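Local coordinates for T9SS C-terminal target domain-containing protein (Bacteroides cellulosilyticus, PDB 5JVK) that probably hydrolyses O-glycosidic bonds, as a family 39 glycoside hydrolase from a gut symbiont, at residues 374-378 / 379-383. Numbering follows the deposited sequence.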
loop_
_atom_site.group_PDB
_atom_site.type_symbol
_atom_site.label_atom_id
_atom_site.label_comp_id
_atom_site.label_asym_id
_atom_site.label_seq_id
_atom_site.Cartn_x
_atom_site.Cartn_y
_atom_site.Cartn_z
ATOM N N PHE A 374 1.227 -2.300 4.572
ATOM C CA PHE A 374 1.469 -2.620 3.165
ATOM C C PHE A 374 0.163 -2.850 2.407
ATOM O O PHE A 374 -0.572 -3.795 2.703
ATOM C CB PHE A 374 2.354 -3.861 3.045
ATOM C CG PHE A 374 3.763 -3.653 3.517
ATOM C CD1 PHE A 374 4.807 -3.535 2.606
ATOM C CD2 PHE A 374 4.054 -3.584 4.878
ATOM C CE1 PHE A 374 6.110 -3.353 3.041
ATOM C CE2 PHE A 374 5.354 -3.392 5.319
ATOM C CZ PHE A 374 6.384 -3.280 4.399
ATOM N N TRP A 375 -0.116 -1.991 1.428
ATOM C CA TRP A 375 -1.299 -2.140 0.591
ATOM C C TRP A 375 -1.162 -3.355 -0.318
ATOM O O TRP A 375 -0.139 -3.508 -0.988
ATOM C CB TRP A 375 -1.527 -0.897 -0.271
ATOM C CG TRP A 375 -2.698 -1.030 -1.201
ATOM C CD1 TRP A 375 -2.680 -1.492 -2.487
ATOM C CD2 TRP A 375 -4.062 -0.711 -0.910
ATOM N NE1 TRP A 375 -3.948 -1.477 -3.014
ATOM C CE2 TRP A 375 -4.815 -1.001 -2.067
ATOM C CE3 TRP A 375 -4.719 -0.202 0.216
ATOM C CZ2 TRP A 375 -6.193 -0.794 -2.133
ATOM C CZ3 TRP A 375 -6.090 0.002 0.150
ATOM C CH2 TRP A 375 -6.811 -0.292 -1.019
ATOM N N TYR A 376 -2.188 -4.207 -0.337
ATOM C CA TYR A 376 -2.277 -5.291 -1.311
ATOM C C TYR A 376 -3.258 -4.877 -2.411
ATOM O O TYR A 376 -4.428 -4.655 -2.110
ATOM C CB TYR A 376 -2.738 -6.608 -0.674
ATOM C CG TYR A 376 -2.591 -7.751 -1.648
ATOM C CD1 TYR A 376 -1.385 -8.437 -1.760
ATOM C CD2 TYR A 376 -3.634 -8.105 -2.508
ATOM C CE1 TYR A 376 -1.228 -9.464 -2.678
ATOM C CE2 TYR A 376 -3.488 -9.133 -3.431
ATOM C CZ TYR A 376 -2.283 -9.808 -3.512
ATOM O OH TYR A 376 -2.124 -10.828 -4.419
ATOM N N ASP A 377 -2.829 -4.738 -3.670
ATOM C CA ASP A 377 -1.427 -4.763 -4.120
ATOM C C ASP A 377 -1.220 -3.645 -5.149
ATOM O O ASP A 377 -2.145 -2.867 -5.408
ATOM C CB ASP A 377 -1.038 -6.155 -4.661
ATOM C CG ASP A 377 -1.905 -6.625 -5.830
ATOM O OD1 ASP A 377 -2.854 -5.924 -6.246
ATOM O OD2 ASP A 377 -1.624 -7.730 -6.336
ATOM N N PHE A 378 -0.017 -3.546 -5.711
ATOM C CA PHE A 378 0.323 -2.409 -6.568
ATOM C C PHE A 378 -0.387 -2.435 -7.915
ATOM O O PHE A 378 -0.988 -1.438 -8.316
ATOM C CB PHE A 378 1.832 -2.304 -6.786
ATOM C CG PHE A 378 2.237 -1.043 -7.489
ATOM C CD1 PHE A 378 2.784 -1.082 -8.767
ATOM C CD2 PHE A 378 2.021 0.196 -6.888
ATOM C CE1 PHE A 378 3.138 0.089 -9.414
ATOM C CE2 PHE A 378 2.368 1.370 -7.535
ATOM C CZ PHE A 378 2.928 1.316 -8.799
ATOM N N GLN A 379 -0.315 -3.573 -8.598
ATOM C CA GLN A 379 -0.880 -3.719 -9.937
ATOM C C GLN A 379 -1.920 -4.833 -9.960
ATOM O O GLN A 379 -1.758 -5.844 -9.281
ATOM C CB GLN A 379 0.233 -4.009 -10.952
ATOM C CG GLN A 379 -0.256 -4.076 -12.393
ATOM C CD GLN A 379 0.853 -3.916 -13.416
ATOM O OE1 GLN A 379 1.998 -4.300 -13.180
ATOM N NE2 GLN A 379 0.513 -3.351 -14.569
ATOM N N ASN A 380 -2.986 -4.630 -10.738
ATOM C CA ASN A 380 -3.983 -5.673 -10.996
ATOM C C ASN A 380 -3.307 -6.928 -11.544
ATOM O O ASN A 380 -2.577 -6.858 -12.531
ATOM C CB ASN A 380 -5.042 -5.191 -12.005
ATOM C CG ASN A 380 -6.109 -4.304 -11.380
ATOM O OD1 ASN A 380 -6.164 -4.120 -10.162
ATOM N ND2 ASN A 380 -6.977 -3.755 -12.222
ATOM N N ASP A 381 -3.560 -8.066 -10.903
ATOM C CA ASP A 381 -2.944 -9.339 -11.299
ATOM C C ASP A 381 -3.518 -9.925 -12.594
ATOM O O ASP A 381 -2.944 -10.868 -13.135
ATOM C CB ASP A 381 -3.078 -10.369 -10.176
ATOM C CG ASP A 381 -2.327 -9.967 -8.923
ATOM O OD1 ASP A 381 -1.110 -10.227 -8.846
ATOM O OD2 ASP A 381 -2.957 -9.401 -8.009
ATOM N N GLY A 382 -4.651 -9.396 -13.066
ATOM C CA GLY A 382 -5.235 -9.795 -14.352
ATOM C C GLY A 382 -6.315 -8.842 -14.841
ATOM O O GLY A 382 -6.415 -7.709 -14.361
ATOM N N ASP A 383 -7.113 -9.310 -15.805
ATOM C CA ASP A 383 -8.154 -8.498 -16.471
ATOM C C ASP A 383 -9.600 -8.888 -16.154
ATOM O O ASP A 383 -10.512 -8.106 -16.413
ATOM C CB ASP A 383 -7.968 -8.564 -17.991
ATOM C CG ASP A 383 -6.646 -7.972 -18.455
ATOM O OD1 ASP A 383 -5.929 -7.357 -17.631
ATOM O OD2 ASP A 383 -6.326 -8.126 -19.656
HETATM O O HOH W 1 -4.088 -11.162 -6.065
#
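Tyr376 presents one ring face to Asp377, whose CB sits 3.6 Å above the ring plane over its centre, while a water lies in plane at the phenol edge and links Tyr376 to Asp381. The site illustrates how the eighth strand of a (beta/alpha)8 barrel, the fold of family 39 glycoside hydrolases, runs into the loop that follows, with a non-proline cis peptide between Tyr376 and Asp377. That water is hydrogen-bonded to Tyr376 OH at 2.6 Å and donates to Asp381 OD2 at 2.9 Å. The phenol oxygen also hydrogen-bonds His111 NE2, and a glycerol bound near Tyr376 is consistent with a pocket at this end of the barrel.

Past the ring, two carboxylates converge. CG of Asp377 lies between the backbone N and the carbonyl carbon (chi1 58°), which carries its acid group across to Asp381, the two planes turned 37° apart. Around the same turn, Asp377 OD1 lies 3.2 Å from Gln379 O, a meeting of two acceptors that gives no bond. An alanine in place of Asp377 would keep CB over the phenol ring but would probably leave OD2 of Asp381 without the oxygen that faces it and its carboxylate freer to turn. At the nearest approach of the two acids, 2.7 Å separates Asp377 OD2 from Asp381 OD2.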